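Local coordinates for protein MGS-M4 (Unidentified, PDB 4Q3M) that probably works as an aldo-keto reductase, a nicotinamide-dependent oxidoreductase with a TIM-barrel fold, although its substrate is unknown, at residues Thr77-Glu82 / Trp107-Asp112; Tyr103-Phe108 / Arg119-Leu124; Val135-Val140 / Glu182-Leu187. One frame throughout, in Å; residues are numbered along the deposited sequence.

Interaction 1 (Thr77-Glu82 / Trp107-Asp112); sequences TDQGYE and WFKGYD
Gln-79 reaches out of the loop just before helix 81-94 and lays its amide against Trp-107 and Lys-109, in the loop that precedes helix 111-126. Its CG stands anti to the carbonyl carbon (chi1 -70°) and the chain runs extended beyond it, which carries the amide the full length of the residue to the other loop. There NE2 donates to the backbone O of Trp-107 at 2.8 Å, and the acceptor lies close to the amide plane. The bond is bent, with an N-H...O angle of 131°, and NE2 is tilted off the carbonyl plane. The same nitrogen also donates to a water, 2.7 Å from NE2, and this water accepts in turn from Trp-107 N, 3.1 Å away. Both backbone polar groups of Trp-107 are thus engaged from one glutamine amide, one directly and the other through water.

Lys-109 brings no charge to the meeting. Its chain crosses that of Gln-79 at about a right angle: Lys-109 CG lies 3.4 Å from Gln-79 NE2 and Lys-109 CB 3.5 Å from Gln-79 OE1. The chain bends at chi2 and chi3, so the ammonium turns away to the backbone carbonyl oxygen of Val-272 and to O of the C-terminal residue Tyr-274. At Gly-80 and Gly-110, where phi is positive and a CB would meet the preceding carbonyl O, the loops turn into helices 81-94 and 111-126.

Both N-H groups of NE2 are therefore used, one by Trp-107 O and one by the water, with the CB and CG methylenes of Lys-109 against the amide; no charge pairing is involved.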
loop_
_atom_site.group_PDB
_atom_site.type_symbol
_atom_site.label_atom_id
_atom_site.label_comp_id
_atom_site.label_asym_id
_atom_site.label_seq_id
_atom_site.Cartn_x
_atom_site.Cartn_y
_atom_site.Cartn_z
ATOM N N THR A 77 -19.350 -6.883 -1.637
ATOM C CA THR A 77 -20.493 -7.425 -0.907
ATOM C C THR A 77 -20.998 -8.743 -1.487
ATOM O O THR A 77 -21.745 -9.469 -0.830
ATOM C CB THR A 77 -21.665 -6.424 -0.883
ATOM O OG1 THR A 77 -22.120 -6.184 -2.220
ATOM C CG2 THR A 77 -21.234 -5.110 -0.252
ATOM N N ASP A 78 -20.590 -9.054 -2.712
ATOM C CA ASP A 78 -21.092 -10.241 -3.394
ATOM C C ASP A 78 -20.087 -11.391 -3.404
ATOM O O ASP A 78 -20.315 -12.409 -4.060
ATOM C CB ASP A 78 -21.481 -9.898 -4.833
ATOM C CG ASP A 78 -22.676 -8.975 -4.917
ATOM O OD1 ASP A 78 -23.555 -9.049 -4.034
ATOM O OD2 ASP A 78 -22.735 -8.174 -5.875
ATOM N N GLN A 79 -18.977 -11.235 -2.688
ATOM C CA GLN A 79 -17.961 -12.282 -2.648
ATOM C C GLN A 79 -18.490 -13.526 -1.941
ATOM O O GLN A 79 -19.202 -13.433 -0.940
ATOM C CB GLN A 79 -16.683 -11.781 -1.969
ATOM C CG GLN A 79 -15.919 -10.752 -2.790
ATOM C CD GLN A 79 -14.477 -10.595 -2.345
ATOM O OE1 GLN A 79 -13.949 -11.425 -1.605
ATOM N NE2 GLN A 79 -13.831 -9.526 -2.798
ATOM N N GLY A 80 -18.136 -14.691 -2.476
ATOM C CA GLY A 80 -18.689 -15.953 -2.022
ATOM C C GLY A 80 -19.293 -16.678 -3.208
ATOM O O GLY A 80 -19.883 -16.044 -4.081
ATOM N N TYR A 81 -19.154 -18.002 -3.234
ATOM C CA TYR A 81 -19.505 -18.805 -4.406
ATOM C C TYR A 81 -20.916 -18.552 -4.942
ATOM O O TYR A 81 -21.082 -18.156 -6.095
ATOM C CB TYR A 81 -19.345 -20.295 -4.090
ATOM C CG TYR A 81 -19.459 -21.186 -5.308
ATOM C CD1 TYR A 81 -18.358 -21.429 -6.119
ATOM C CD2 TYR A 81 -20.668 -21.781 -5.649
ATOM C CE1 TYR A 81 -18.455 -22.239 -7.233
ATOM C CE2 TYR A 81 -20.774 -22.594 -6.762
ATOM C CZ TYR A 81 -19.665 -22.819 -7.551
ATOM O OH TYR A 81 -19.765 -23.627 -8.659
ATOM N N GLU A 82 -21.925 -18.784 -4.108
ATOM C CA GLU A 82 -23.314 -18.648 -4.539
ATOM C C GLU A 82 -23.681 -17.208 -4.875
ATOM O O GLU A 82 -24.432 -16.954 -5.817
ATOM C CB GLU A 82 -24.263 -19.182 -3.465
ATOM C CG GLU A 82 -24.119 -20.666 -3.190
ATOM C CD GLU A 82 -24.394 -21.524 -4.413
ATOM O OE1 GLU A 82 -25.188 -21.099 -5.279
ATOM O OE2 GLU A 82 -23.812 -22.624 -4.508
ATOM N N TRP A 107 -11.904 -6.131 -5.104
ATOM C CA TRP A 107 -11.001 -5.912 -3.976
ATOM C C TRP A 107 -10.719 -7.210 -3.225
ATOM O O TRP A 107 -11.473 -8.178 -3.330
ATOM C CB TRP A 107 -11.585 -4.880 -3.007
ATOM C CG TRP A 107 -11.749 -3.503 -3.581
ATOM C CD1 TRP A 107 -12.842 -3.013 -4.233
ATOM C CD2 TRP A 107 -10.798 -2.432 -3.530
ATOM N NE1 TRP A 107 -12.628 -1.707 -4.602
ATOM C CE2 TRP A 107 -11.381 -1.326 -4.182
ATOM C CE3 TRP A 107 -9.510 -2.302 -3.002
ATOM C CZ2 TRP A 107 -10.720 -0.107 -4.320
ATOM C CZ3 TRP A 107 -8.855 -1.091 -3.140
ATOM C CH2 TRP A 107 -9.460 -0.009 -3.794
ATOM N N PHE A 108 -9.631 -7.222 -2.461
ATOM C CA PHE A 108 -9.313 -8.361 -1.608
ATOM C C PHE A 108 -10.082 -8.272 -0.294
ATOM O O PHE A 108 -10.036 -7.253 0.394
ATOM C CB PHE A 108 -7.809 -8.436 -1.340
ATOM C CG PHE A 108 -7.403 -9.600 -0.481
ATOM C CD1 PHE A 108 -7.278 -10.868 -1.024
ATOM C CD2 PHE A 108 -7.142 -9.425 0.869
ATOM C CE1 PHE A 108 -6.903 -11.941 -0.236
ATOM C CE2 PHE A 108 -6.768 -10.493 1.661
ATOM C CZ PHE A 108 -6.646 -11.752 1.108
ATOM N N LYS A 109 -10.793 -9.342 0.045
ATOM C CA LYS A 109 -11.595 -9.378 1.263
ATOM C C LYS A 109 -11.353 -10.665 2.042
ATOM O O LYS A 109 -12.293 -11.297 2.521
ATOM C CB LYS A 109 -13.083 -9.240 0.929
ATOM C CG LYS A 109 -13.452 -7.943 0.224
ATOM C CD LYS A 109 -13.429 -6.761 1.180
ATOM C CE LYS A 109 -14.506 -6.895 2.246
ATOM N NZ LYS A 109 -14.598 -5.680 3.102
ATOM N N GLY A 110 -10.087 -11.050 2.167
ATOM C CA GLY A 110 -9.730 -12.289 2.833
ATOM C C GLY A 110 -9.459 -13.396 1.831
ATOM O O GLY A 110 -10.032 -13.408 0.742
ATOM N N TYR A 111 -8.583 -14.325 2.199
ATOM C CA TYR A 111 -8.201 -15.413 1.304
ATOM C C TYR A 111 -9.376 -16.331 0.985
ATOM O O TYR A 111 -9.593 -16.693 -0.172
ATOM C CB TYR A 111 -7.059 -16.233 1.907
ATOM C CG TYR A 111 -5.764 -15.468 2.062
ATOM C CD1 TYR A 111 -5.122 -14.922 0.958
ATOM C CD2 TYR A 111 -5.176 -15.304 3.309
ATOM C CE1 TYR A 111 -3.936 -14.224 1.094
ATOM C CE2 TYR A 111 -3.989 -14.610 3.455
ATOM C CZ TYR A 111 -3.374 -14.073 2.344
ATOM O OH TYR A 111 -2.193 -13.381 2.483
ATOM N N ASP A 112 -10.130 -16.705 2.015
ATOM C CA ASP A 112 -11.255 -17.617 1.849
ATOM C C ASP A 112 -12.332 -17.016 0.950
ATOM O O ASP A 112 -12.902 -17.709 0.108
ATOM C CB ASP A 112 -11.853 -17.989 3.207
ATOM C CG ASP A 112 -12.937 -19.044 3.095
ATOM O OD1 ASP A 112 -12.600 -20.246 3.108
ATOM O OD2 ASP A 112 -14.124 -18.671 2.995
HETATM O O HOH W 1 -14.601 -7.513 -4.499
#

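Interaction 2 (Tyr103-Phe108 / Arg119-Leu124); sequences YLIHWF and RAFETL
Different first torsions bring Tyr-103 and Phe-121 together. In Tyr-103 CG stands anti to the backbone N (chi1 -158°), sending the phenol out from strand 102-105, whereas in Phe-121 CG is anti to the carbonyl carbon and the benzyl group leaves helix 111-126 toward the strand. The two side chains cross at roughly a right angle. Tyr-103 CD2 comes over one face of the phenylalanine, displaced toward its rim and 3.4 Å from Phe-121 CZ, and Tyr-103 CE2 approaches Phe-121 CE1 to 3.4 Å. With planes at 37° and centroids 4.7 Å apart, the rings meet obliquely.

The far edge of Phe-121 slots against the strand itself. The carbonyl carbon of Leu-104 lies in the ring plane, 3.6 Å from Phe-121 CE2, and Ile-105 adds its CG1 at 3.5 Å from the same CE2. No hydrogen bond spans the contact; Phe-121 makes each of its close approaches from the helix side. On the helix's other flank Arg-119 NH1 makes a salt bridge with Glu-122 OE1, one turn along; Arg-119 NH2 also bonds Asn-149 O, and Glu-122 OE2 bonds Lys-151 N and Ile-152 N, just after helix 140-149.

The axes of strand segment 103-105 and helix segment 119-124 run antiparallel (173°), 10.1 Å apart at closest approach, in the first half of the beta-alpha-beta unit that strand 133-136 completes. Helix 81-94 closes the neighbouring side: Phe-88 meets the Tyr-103 ring edge-to-face and touches Leu-124, while Thr-84 packs on Phe-121. Along the barrel wall, strand 102-105 bonds to strands 69-74 and 133-136.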
loop_
_atom_site.group_PDB
_atom_site.type_symbol
_atom_site.label_atom_id
_atom_site.label_comp_id
_atom_site.label_asym_id
_atom_site.label_seq_id
_atom_site.Cartn_x
_atom_site.Cartn_y
_atom_site.Cartn_z
ATOM N N TYR A 103 -13.765 -10.894 -16.278
ATOM C CA TYR A 103 -14.450 -10.704 -15.005
ATOM C C TYR A 103 -13.430 -10.658 -13.871
ATOM O O TYR A 103 -12.607 -11.562 -13.731
ATOM C CB TYR A 103 -15.471 -11.819 -14.772
ATOM C CG TYR A 103 -16.569 -11.462 -13.796
ATOM C CD1 TYR A 103 -17.202 -10.227 -13.855
ATOM C CD2 TYR A 103 -16.990 -12.366 -12.831
ATOM C CE1 TYR A 103 -18.212 -9.897 -12.969
ATOM C CE2 TYR A 103 -18.001 -12.045 -11.941
ATOM C CZ TYR A 103 -18.608 -10.810 -12.016
ATOM O OH TYR A 103 -19.614 -10.486 -11.133
ATOM N N LEU A 104 -13.485 -9.602 -13.067
ATOM C CA LEU A 104 -12.479 -9.379 -12.033
ATOM C C LEU A 104 -13.066 -9.332 -10.626
ATOM O O LEU A 104 -14.198 -8.891 -10.427
ATOM C CB LEU A 104 -11.724 -8.073 -12.301
ATOM C CG LEU A 104 -11.043 -7.883 -13.656
ATOM C CD1 LEU A 104 -10.446 -6.487 -13.752
ATOM C CD2 LEU A 104 -9.974 -8.937 -13.877
ATOM N N ILE A 105 -12.282 -9.790 -9.655
ATOM C CA ILE A 105 -12.582 -9.546 -8.250
ATOM C C ILE A 105 -12.094 -8.141 -7.918
ATOM O O ILE A 105 -10.905 -7.848 -8.043
ATOM C CB ILE A 105 -11.912 -10.577 -7.322
ATOM C CG1 ILE A 105 -12.283 -12.001 -7.746
ATOM C CG2 ILE A 105 -12.306 -10.327 -5.875
ATOM C CD1 ILE A 105 -11.654 -13.081 -6.890
ATOM N N HIS A 106 -13.013 -7.274 -7.504
ATOM C CA HIS A 106 -12.724 -5.848 -7.379
ATOM C C HIS A 106 -11.713 -5.533 -6.276
ATOM O O HIS A 106 -10.779 -4.759 -6.486
ATOM C CB HIS A 106 -14.020 -5.072 -7.132
ATOM C CG HIS A 106 -13.992 -3.669 -7.653
ATOM N ND1 HIS A 106 -15.123 -3.021 -8.102
ATOM C CD2 HIS A 106 -12.972 -2.791 -7.799
ATOM C CE1 HIS A 106 -14.800 -1.804 -8.502
ATOM N NE2 HIS A 106 -13.501 -1.638 -8.328
ATOM N N TRP A 107 -11.904 -6.131 -5.104
ATOM C CA TRP A 107 -11.001 -5.912 -3.976
ATOM C C TRP A 107 -10.719 -7.210 -3.225
ATOM O O TRP A 107 -11.473 -8.178 -3.330
ATOM C CB TRP A 107 -11.585 -4.880 -3.007
ATOM C CG TRP A 107 -11.749 -3.503 -3.581
ATOM C CD1 TRP A 107 -12.842 -3.013 -4.233
ATOM C CD2 TRP A 107 -10.798 -2.432 -3.530
ATOM N NE1 TRP A 107 -12.628 -1.707 -4.602
ATOM C CE2 TRP A 107 -11.381 -1.326 -4.182
ATOM C CE3 TRP A 107 -9.510 -2.302 -3.002
ATOM C CZ2 TRP A 107 -10.720 -0.107 -4.320
ATOM C CZ3 TRP A 107 -8.855 -1.091 -3.140
ATOM C CH2 TRP A 107 -9.460 -0.009 -3.794
ATOM N N PHE A 108 -9.631 -7.222 -2.461
ATOM C CA PHE A 108 -9.313 -8.361 -1.608
ATOM C C PHE A 108 -10.082 -8.272 -0.294
ATOM O O PHE A 108 -10.036 -7.253 0.394
ATOM C CB PHE A 108 -7.809 -8.436 -1.340
ATOM C CG PHE A 108 -7.403 -9.600 -0.481
ATOM C CD1 PHE A 108 -7.278 -10.868 -1.024
ATOM C CD2 PHE A 108 -7.142 -9.425 0.869
ATOM C CE1 PHE A 108 -6.903 -11.941 -0.236
ATOM C CE2 PHE A 108 -6.768 -10.493 1.661
ATOM C CZ PHE A 108 -6.646 -11.752 1.108
ATOM N N ARG A 119 -13.559 -19.604 -7.315
ATOM C CA ARG A 119 -14.110 -20.905 -7.681
ATOM C C ARG A 119 -15.362 -20.721 -8.527
ATOM O O ARG A 119 -15.624 -21.494 -9.448
ATOM C CB ARG A 119 -14.431 -21.735 -6.437
ATOM C CG ARG A 119 -13.220 -22.375 -5.777
ATOM C CD ARG A 119 -12.669 -23.518 -6.613
ATOM N NE ARG A 119 -11.541 -24.176 -5.959
ATOM C CZ ARG A 119 -10.267 -23.888 -6.197
ATOM N NH1 ARG A 119 -9.950 -22.950 -7.080
ATOM N NH2 ARG A 119 -9.306 -24.538 -5.554
ATOM N N ALA A 120 -16.132 -19.684 -8.208
ATOM C CA ALA A 120 -17.310 -19.339 -8.988
ATOM C C ALA A 120 -16.901 -18.781 -10.347
ATOM O O ALA A 120 -17.550 -19.056 -11.357
ATOM C CB ALA A 120 -18.174 -18.342 -8.238
ATOM N N PHE A 121 -15.824 -17.998 -10.366
ATOM C CA PHE A 121 -15.263 -17.497 -11.618
ATOM C C PHE A 121 -14.856 -18.668 -12.506
ATOM O O PHE A 121 -15.101 -18.664 -13.712
ATOM C CB PHE A 121 -14.046 -16.597 -11.373
ATOM C CG PHE A 121 -14.387 -15.200 -10.924
ATOM C CD1 PHE A 121 -15.573 -14.924 -10.266
ATOM C CD2 PHE A 121 -13.509 -14.157 -11.173
ATOM C CE1 PHE A 121 -15.870 -13.637 -9.857
ATOM C CE2 PHE A 121 -13.804 -12.869 -10.770
ATOM C CZ PHE A 121 -14.985 -12.610 -10.110
ATOM N N GLU A 122 -14.234 -19.668 -11.890
ATOM C CA GLU A 122 -13.752 -20.843 -12.605
ATOM C C GLU A 122 -14.901 -21.655 -13.194
ATOM O O GLU A 122 -14.790 -22.189 -14.297
ATOM C CB GLU A 122 -12.909 -21.720 -11.678
ATOM C CG GLU A 122 -11.573 -21.102 -11.296
ATOM C CD GLU A 122 -10.786 -21.961 -10.328
ATOM O OE1 GLU A 122 -11.413 -22.700 -9.541
ATOM O OE2 GLU A 122 -9.539 -21.898 -10.353
ATOM N N THR A 123 -16.003 -21.746 -12.454
ATOM C CA THR A 123 -17.191 -22.438 -12.938
ATOM C C THR A 123 -17.756 -21.724 -14.162
ATOM O O THR A 123 -18.127 -22.359 -15.149
ATOM C CB THR A 123 -18.278 -22.533 -11.849
ATOM O OG1 THR A 123 -17.781 -23.289 -10.737
ATOM C CG2 THR A 123 -19.526 -23.211 -12.394
ATOM N N LEU A 124 -17.806 -20.397 -14.090
ATOM C CA LEU A 124 -18.302 -19.582 -15.192
ATOM C C LEU A 124 -17.386 -19.675 -16.409
ATOM O O LEU A 124 -17.850 -19.649 -17.549
ATOM C CB LEU A 124 -18.445 -18.123 -14.753
ATOM C CG LEU A 124 -19.460 -17.848 -13.643
ATOM C CD1 LEU A 124 -19.278 -16.442 -13.088
ATOM C CD2 LEU A 124 -20.880 -18.051 -14.147
#

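Interaction 3 (Val135-Val140 / Glu182-Leu187); sequences VSNFNV and EAYAPL. With SO4 (sulfate ion), chain G.
One hydrogen bond makes the direct link between the two segments: the hydroxyl of Tyr-184 donates to OD1 of Asn-137 over 2.8 Å. The donor lies in the carbonyl plane, on a lone pair, with a C=O...O angle of 138°. Seen from the tyrosine, OD1 sits at the ring's edge and near its plane, while the amide is turned 70° from the ring. The ring gets there because CG of Tyr-184 lies between its own backbone N and carbonyl carbon (chi1 77°). The other end of the amide is also held, ND2 donating to the backbone O of His-106, so the flip of Asn-137 is fixed from both sides within a buried setting.

Packing surrounds the pair: the Trp-107 ring lies against the Asn-137 amide, and the Phe-266 ring meets that of Tyr-184.

Anion binding occupies the far end of 182-187. Leu-187 N donates to sulfate O4 at 2.8 Å; the backbone nitrogens of Ser-189 and Lys-230 also donate to the sulfate.

Both segments leave their strands at the C-terminal mouth of the TIM barrel, where aldo-keto reductases hold their nicotinamide cofactor. The sulfate, probably from the crystallisation liquor, is consistent with a place for a cofactor phosphate. In relatives a Ser-Asn pair here binds the carboxamide and a tyrosine stacks on the nicotinamide ring; Ser-136, Asn-137 and Tyr-184 probably do likewise.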
loop_
_atom_site.group_PDB
_atom_site.type_symbol
_atom_site.label_atom_id
_atom_site.label_comp_id
_atom_site.label_asym_id
_atom_site.label_seq_id
_atom_site.Cartn_x
_atom_site.Cartn_y
_atom_site.Cartn_z
ATOM N N VAL A 135 -8.215 -10.660 -11.241
ATOM C CA VAL A 135 -8.503 -9.909 -10.024
ATOM C C VAL A 135 -8.195 -8.426 -10.178
ATOM O O VAL A 135 -7.714 -7.981 -11.221
ATOM C CB VAL A 135 -7.707 -10.448 -8.823
ATOM C CG1 VAL A 135 -8.215 -11.821 -8.423
ATOM C CG2 VAL A 135 -6.218 -10.488 -9.147
ATOM N N SER A 136 -8.483 -7.670 -9.126
ATOM C CA SER A 136 -8.168 -6.249 -9.078
ATOM C C SER A 136 -7.813 -5.853 -7.650
ATOM O O SER A 136 -8.371 -6.396 -6.696
ATOM C CB SER A 136 -9.339 -5.412 -9.593
ATOM O OG SER A 136 -9.036 -4.028 -9.548
ATOM N N ASN A 137 -6.881 -4.912 -7.515
ATOM C CA ASN A 137 -6.390 -4.465 -6.212
ATOM C C ASN A 137 -5.843 -5.612 -5.365
ATOM O O ASN A 137 -5.971 -5.609 -4.141
ATOM C CB ASN A 137 -7.489 -3.732 -5.440
ATOM C CG ASN A 137 -7.939 -2.460 -6.128
ATOM O OD1 ASN A 137 -7.202 -1.475 -6.180
ATOM N ND2 ASN A 137 -9.159 -2.469 -6.653
ATOM N N PHE A 138 -5.237 -6.592 -6.025
ATOM C CA PHE A 138 -4.584 -7.691 -5.330
ATOM C C PHE A 138 -3.084 -7.445 -5.244
ATOM O O PHE A 138 -2.436 -7.161 -6.251
ATOM C CB PHE A 138 -4.860 -9.023 -6.033
ATOM C CG PHE A 138 -6.112 -9.712 -5.565
ATOM C CD1 PHE A 138 -7.272 -8.993 -5.327
ATOM C CD2 PHE A 138 -6.131 -11.084 -5.374
ATOM C CE1 PHE A 138 -8.424 -9.627 -4.899
ATOM C CE2 PHE A 138 -7.280 -11.725 -4.947
ATOM C CZ PHE A 138 -8.428 -10.996 -4.709
ATOM N N ASN A 139 -2.536 -7.543 -4.037
ATOM C CA ASN A 139 -1.099 -7.410 -3.853
ATOM C C ASN A 139 -0.418 -8.758 -4.062
ATOM O O ASN A 139 -1.071 -9.734 -4.430
ATOM C CB ASN A 139 -0.775 -6.850 -2.467
ATOM C CG ASN A 139 0.495 -6.017 -2.458
ATOM O OD1 ASN A 139 1.318 -6.110 -3.370
ATOM N ND2 ASN A 139 0.660 -5.197 -1.426
ATOM N N VAL A 140 0.889 -8.808 -3.824
ATOM C CA VAL A 140 1.679 -10.001 -4.115
ATOM C C VAL A 140 1.215 -11.232 -3.337
ATOM O O VAL A 140 0.981 -12.286 -3.928
ATOM C CB VAL A 140 3.176 -9.762 -3.826
ATOM C CG1 VAL A 140 3.948 -11.072 -3.887
ATOM C CG2 VAL A 140 3.749 -8.751 -4.809
ATOM N N GLU A 182 -2.902 -4.712 -15.313
ATOM C CA GLU A 182 -3.728 -3.686 -15.929
ATOM C C GLU A 182 -3.727 -2.440 -15.055
ATOM O O GLU A 182 -3.868 -2.527 -13.835
ATOM C CB GLU A 182 -5.153 -4.197 -16.146
ATOM C CG GLU A 182 -6.036 -3.266 -16.958
ATOM C CD GLU A 182 -7.429 -3.825 -17.173
ATOM O OE1 GLU A 182 -7.839 -4.715 -16.397
ATOM O OE2 GLU A 182 -8.112 -3.380 -18.118
ATOM N N ALA A 183 -3.562 -1.280 -15.678
ATOM C CA ALA A 183 -3.442 -0.034 -14.935
ATOM C C ALA A 183 -4.727 0.780 -14.966
ATOM O O ALA A 183 -5.168 1.209 -16.031
ATOM C CB ALA A 183 -2.289 0.793 -15.483
ATOM N N TYR A 184 -5.330 0.989 -13.798
ATOM C CA TYR A 184 -6.409 1.960 -13.692
ATOM C C TYR A 184 -5.851 3.213 -13.031
ATOM O O TYR A 184 -4.755 3.188 -12.468
ATOM C CB TYR A 184 -7.619 1.397 -12.927
ATOM C CG TYR A 184 -7.506 1.331 -11.413
ATOM C CD1 TYR A 184 -7.733 2.456 -10.625
ATOM C CD2 TYR A 184 -7.224 0.132 -10.772
ATOM C CE1 TYR A 184 -7.646 2.396 -9.248
ATOM C CE2 TYR A 184 -7.141 0.061 -9.392
ATOM C CZ TYR A 184 -7.351 1.195 -8.636
ATOM O OH TYR A 184 -7.268 1.130 -7.262
ATOM N N ALA A 185 -6.614 4.300 -13.105
ATOM C CA ALA A 185 -6.128 5.632 -12.750
ATOM C C ALA A 185 -4.774 5.949 -13.396
ATOM O O ALA A 185 -3.835 6.343 -12.702
ATOM C CB ALA A 185 -6.033 5.773 -11.235
ATOM N N PRO A 186 -4.666 5.789 -14.728
ATOM C CA PRO A 186 -3.364 6.048 -15.350
ATOM C C PRO A 186 -3.044 7.538 -15.414
ATOM O O PRO A 186 -1.883 7.912 -15.584
ATOM C CB PRO A 186 -3.529 5.466 -16.751
ATOM C CG PRO A 186 -4.972 5.632 -17.042
ATOM C CD PRO A 186 -5.691 5.446 -15.733
ATOM N N LEU A 187 -4.069 8.372 -15.283
ATOM C CA LEU A 187 -3.882 9.817 -15.252
ATOM C C LEU A 187 -3.984 10.331 -13.819
ATOM O O LEU A 187 -4.303 11.498 -13.590
ATOM C CB LEU A 187 -4.910 10.515 -16.145
ATOM C CG LEU A 187 -4.901 10.112 -17.620
ATOM C CD1 LEU A 187 -5.813 11.018 -18.436
ATOM C CD2 LEU A 187 -3.483 10.126 -18.175
HETATM S S SO4 G . -7.890 8.338 -14.814
HETATM O O1 SO4 G . -8.675 9.568 -14.770
HETATM O O2 SO4 G . -8.650 7.253 -14.199
HETATM O O3 SO4 G . -7.599 7.999 -16.203
HETATM O O4 SO4 G . -6.640 8.534 -14.085
#

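In the fold
Read from the N terminus, interaction 1 closes the first loop, from 77-82 to 107-112 around most of helix 81-94 and strand 102-105. Interaction 2 opens inside that loop and closes beyond it, so the two cross, sharing Trp-107 and Phe-108 and both using helix 111-126. Tyr-81 of one and Thr-123 of the other probably share a hydrogen bond. Interaction 3 follows in series, closing a longer loop that holds helix 140-149, strand 156-160 and helix 168-176. It adjoins the others where Asn-137 meets His-106 and Trp-107. Interaction 1 ties two loops leading into outer helices, interaction 2 a helix to the barrel wall, interaction 3 two strand ends at the C-terminal mouth.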